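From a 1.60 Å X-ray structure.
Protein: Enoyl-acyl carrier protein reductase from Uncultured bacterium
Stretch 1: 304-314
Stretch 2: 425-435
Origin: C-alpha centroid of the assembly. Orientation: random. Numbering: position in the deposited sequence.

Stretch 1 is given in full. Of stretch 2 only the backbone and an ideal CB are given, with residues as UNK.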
# COMPACT_ATOMS: atom_id res chain seq x y z
N LEU A 304 -3.28 3.87 14.85
CA LEU A 304 -3.16 4.97 15.80
C LEU A 304 -2.84 6.25 15.07
O LEU A 304 -3.26 7.35 15.51
CB LEU A 304 -2.08 4.68 16.85
CG LEU A 304 -2.37 3.49 17.75
CD1 LEU A 304 -1.22 3.34 18.72
CD2 LEU A 304 -3.69 3.67 18.51
N SER A 305 -2.15 6.12 13.93
CA SER A 305 -1.77 7.31 13.16
C SER A 305 -2.96 7.99 12.49
O SER A 305 -2.89 9.16 12.16
CB SER A 305 -0.73 6.95 12.11
OG SER A 305 0.46 6.46 12.71
N LEU A 306 -4.06 7.27 12.34
CA LEU A 306 -5.18 7.74 11.52
C LEU A 306 -6.18 8.63 12.28
O LEU A 306 -6.77 9.53 11.69
CB LEU A 306 -5.89 6.52 10.93
CG LEU A 306 -7.13 6.72 10.06
CD1 LEU A 306 -6.80 7.52 8.80
CD2 LEU A 306 -7.65 5.33 9.69
N PHE A 307 -6.34 8.41 13.58
CA PHE A 307 -7.37 9.17 14.33
C PHE A 307 -7.30 10.70 14.22
O PHE A 307 -8.35 11.36 14.11
CB PHE A 307 -7.34 8.75 15.80
CG PHE A 307 -7.70 7.32 16.03
CD1 PHE A 307 -9.00 6.87 15.88
CD2 PHE A 307 -6.72 6.40 16.41
CE1 PHE A 307 -9.33 5.53 16.09
CE2 PHE A 307 -7.04 5.07 16.64
CZ PHE A 307 -8.33 4.62 16.49
N PRO A 308 -6.08 11.28 14.22
CA PRO A 308 -6.03 12.74 14.11
C PRO A 308 -6.55 13.30 12.78
O PRO A 308 -6.69 14.52 12.66
CB PRO A 308 -4.53 13.06 14.29
CG PRO A 308 -4.00 11.90 15.07
CD PRO A 308 -4.74 10.72 14.55
N LEU A 309 -6.86 12.44 11.80
CA LEU A 309 -7.55 12.93 10.59
C LEU A 309 -8.83 13.65 10.98
O LEU A 309 -9.24 14.62 10.32
CB LEU A 309 -7.84 11.76 9.62
CG LEU A 309 -8.57 12.16 8.33
CD1 LEU A 309 -7.64 13.03 7.46
CD2 LEU A 309 -9.05 10.92 7.54
N LEU A 310 -9.46 13.22 12.08
CA LEU A 310 -10.67 13.92 12.56
C LEU A 310 -10.40 15.41 12.82
O LEU A 310 -11.20 16.29 12.44
CB LEU A 310 -11.22 13.25 13.82
CG LEU A 310 -12.01 11.97 13.58
CD1 LEU A 310 -12.16 11.13 14.84
CD2 LEU A 310 -13.38 12.28 12.97
N LYS A 311 -9.27 15.70 13.45
CA LYS A 311 -8.93 17.07 13.76
C LYS A 311 -8.62 17.83 12.48
O LYS A 311 -8.99 19.00 12.33
CB LYS A 311 -7.75 17.10 14.74
CG LYS A 311 -8.11 16.59 16.11
CD LYS A 311 -6.96 16.75 17.08
CE LYS A 311 -7.37 16.35 18.48
NZ LYS A 311 -8.45 17.24 19.00
N ALA A 312 -8.04 17.12 11.51
CA ALA A 312 -7.73 17.74 10.22
C ALA A 312 -9.01 18.10 9.50
O ALA A 312 -9.08 19.16 8.84
CB ALA A 312 -6.85 16.78 9.38
N LEU A 313 -10.03 17.26 9.65
CA LEU A 313 -11.28 17.55 8.95
C LEU A 313 -11.83 18.87 9.46
O LEU A 313 -12.41 19.65 8.70
CB LEU A 313 -12.32 16.45 9.13
CG LEU A 313 -12.03 15.13 8.43
CD1 LEU A 313 -13.16 14.14 8.66
CD2 LEU A 313 -11.74 15.32 6.94
N LYS A 314 -11.63 19.14 10.75
CA LYS A 314 -12.14 20.39 11.30
C LYS A 314 -11.25 21.54 10.91
O LYS A 314 -11.73 22.64 10.57
CB LYS A 314 -12.22 20.29 12.84
CG LYS A 314 -13.37 19.46 13.35
CD LYS A 314 -13.74 19.86 14.77
CE LYS A 314 -15.16 19.48 15.12
NZ LYS A 314 -15.32 19.39 16.60
N UNK A 425 -0.61 13.75 2.81
CA UNK A 425 -0.81 13.65 4.27
C UNK A 425 -2.21 14.10 4.67
O UNK A 425 -3.03 14.39 3.80
CB UNK A 425 0.23 14.49 5.01
N UNK A 426 -2.51 14.14 5.98
CA UNK A 426 -3.86 14.43 6.41
C UNK A 426 -4.36 15.80 5.98
O UNK A 426 -5.56 15.98 5.84
CB UNK A 426 -3.94 14.31 7.93
N UNK A 427 -3.44 16.74 5.82
CA UNK A 427 -3.84 18.10 5.47
C UNK A 427 -4.52 18.15 4.09
O UNK A 427 -5.68 18.57 3.97
CB UNK A 427 -2.62 19.02 5.49
N UNK A 428 -3.84 17.64 3.08
CA UNK A 428 -4.39 17.75 1.72
C UNK A 428 -5.57 16.79 1.53
O UNK A 428 -6.51 17.07 0.80
CB UNK A 428 -3.31 17.46 0.68
N UNK A 429 -5.57 15.67 2.25
CA UNK A 429 -6.70 14.76 2.15
C UNK A 429 -7.95 15.37 2.82
O UNK A 429 -9.06 15.27 2.30
CB UNK A 429 -6.35 13.41 2.79
N UNK A 430 -7.76 16.07 3.94
CA UNK A 430 -8.88 16.75 4.58
C UNK A 430 -9.41 17.87 3.69
O UNK A 430 -10.63 18.04 3.55
CB UNK A 430 -8.46 17.31 5.94
N UNK A 431 -8.51 18.63 3.08
CA UNK A 431 -8.92 19.68 2.12
C UNK A 431 -9.78 19.10 0.99
O UNK A 431 -10.88 19.62 0.69
CB UNK A 431 -7.69 20.37 1.53
N UNK A 432 -9.28 18.03 0.38
CA UNK A 432 -10.01 17.33 -0.68
C UNK A 432 -11.40 16.84 -0.19
O UNK A 432 -12.41 17.02 -0.87
CB UNK A 432 -9.18 16.15 -1.18
N UNK A 433 -11.46 16.25 1.00
CA UNK A 433 -12.72 15.68 1.46
C UNK A 433 -13.74 16.78 1.81
O UNK A 433 -14.93 16.66 1.50
CB UNK A 433 -12.47 14.78 2.67
N UNK A 434 -13.28 17.88 2.38
CA UNK A 434 -14.20 18.95 2.71
C UNK A 434 -14.70 19.60 1.44
O UNK A 434 -15.87 19.95 1.34
CB UNK A 434 -13.54 19.98 3.62
N UNK A 435 -13.82 19.69 0.43
CA UNK A 435 -14.21 20.32 -0.83
C UNK A 435 -15.24 19.48 -1.60
O UNK A 435 -16.24 20.02 -2.08
CB UNK A 435 -12.97 20.55 -1.70

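Position 425 precedes a helix that begins at 426 and continues past 435, and its phi/psi of -97/-176 is extended rather than helical. Nothing of stretch 1 lies within 5.5 Å of the ideal CB, so the evidence here is local: small polar residues, Ser, Thr, Asp or Asn, are common at such an N-cap. The residue is Ser425; its side chain makes no capping bond, and OG bonds elsewhere in the structure.

At 426 CA-to-CB points toward stretch 1, and the ideal CB lies 3.9 Å from Leu309 CD1 and 4.1 Å from Ala312 CB. Beyond lie the turn of 306-309 and its carbonyls, so a flat ring or a medium side chain with a polar end would suit. It is His426, chi1 m. Leu309 CB sits over one ring face, 4.0 Å from the centroid and 22° off the normal, a CH-pi contact. His426 CE1 comes 3.3 Å from Ser305 O. Leu309 N is 3.3 Å from His426 ND1, but the angle is too poor for a hydrogen bond; ND1 instead bonds a water whose O lies 2.8 Å from His426 ND1 and 3.0 Å from Pro308 O, to which it donates a weak bond.

Positions 427 and 428 have nothing of stretch 1 near their ideal CB atoms, leaving many residues possible; they are Asp427 and Val428.

At 429 CA-to-CB points sideways, with Leu309 CD1 4.9 Å from the ideal CB. An aliphatic chain fits such a flank, and Ile429 places CG2 4.4 Å from Leu309 CD1.

Position 430 points toward stretch 1 where the backbones come close: its CA is 5.0 Å from Leu313 CA. With Ala312 O 3.5 Å and Leu313 CD2 4.0 Å from the ideal CB, a small residue, Ala, Gly or Ser, is indicated. Ala430 CB packs 3.8 Å from Ala312 CB and 3.9 Å from Leu313 CD2.

At 433 CA-to-CB again points toward stretch 1, and the ideal CB is 4.4 Å from Leu313 CD2, which favours Leu, Ile, Met or Val. Leu433 CD1 reaches 4.0 Å from Leu313 CD2.

Position 434 also points toward stretch 1, with the acceptor Leu313 O 5.2 Å from the ideal CB. A short donor such as Asn, or perhaps Gln or His, could span that gap. Asn434 ND2 donates to Leu313 O at 2.8 Å and 157°, the one direct hydrogen bond between the stretches.

At 431 CA-to-CB points away, and 432 and 435 are out of reach, so stretch 1 constrains none; they are Lys431, Gln432 and Leu435.

Stretch 2 (425-435) SHDVIAKQLNL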
# COMPACT_ATOMS: atom_id res chain seq x y z
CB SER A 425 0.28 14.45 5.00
OG SER A 425 1.54 13.79 4.80
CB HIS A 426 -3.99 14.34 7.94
CG HIS A 426 -3.95 12.94 8.45
ND1 HIS A 426 -4.20 12.62 9.78
CD2 HIS A 426 -3.69 11.76 7.83
CE1 HIS A 426 -4.09 11.31 9.94
NE2 HIS A 426 -3.78 10.76 8.77
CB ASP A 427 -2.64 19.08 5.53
CG ASP A 427 -1.51 18.73 4.58
OD1 ASP A 427 -1.21 17.54 4.32
OD2 ASP A 427 -0.90 19.69 4.06
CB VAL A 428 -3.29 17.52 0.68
CG1 VAL A 428 -2.83 16.04 0.66
CG2 VAL A 428 -3.78 17.99 -0.71
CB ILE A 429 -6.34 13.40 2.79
CG1 ILE A 429 -5.40 12.64 1.87
CG2 ILE A 429 -7.58 12.58 3.13
CD1 ILE A 429 -4.61 11.59 2.60
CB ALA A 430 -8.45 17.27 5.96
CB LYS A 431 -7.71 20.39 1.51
CG LYS A 431 -6.93 21.28 2.44
CD LYS A 431 -5.81 21.99 1.70
CE LYS A 431 -5.12 23.02 2.58
NZ LYS A 431 -3.93 23.57 1.89
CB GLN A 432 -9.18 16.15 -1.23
CG GLN A 432 -9.97 15.33 -2.18
CD GLN A 432 -10.12 16.02 -3.54
OE1 GLN A 432 -9.14 16.52 -4.10
NE2 GLN A 432 -11.34 16.19 -3.97
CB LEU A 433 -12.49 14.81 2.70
CG LEU A 433 -11.81 13.46 2.45
CD1 LEU A 433 -11.27 12.87 3.75
CD2 LEU A 433 -12.84 12.54 1.79
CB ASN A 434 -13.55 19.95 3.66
CG ASN A 434 -13.56 19.45 5.11
OD1 ASN A 434 -14.43 18.66 5.51
ND2 ASN A 434 -12.56 19.85 5.87
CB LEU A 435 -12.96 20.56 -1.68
CG LEU A 435 -13.12 21.24 -3.04
CD1 LEU A 435 -13.44 22.71 -2.82
CD2 LEU A 435 -11.81 21.06 -3.79
O HOH W 1 -4.16 14.99 11.21
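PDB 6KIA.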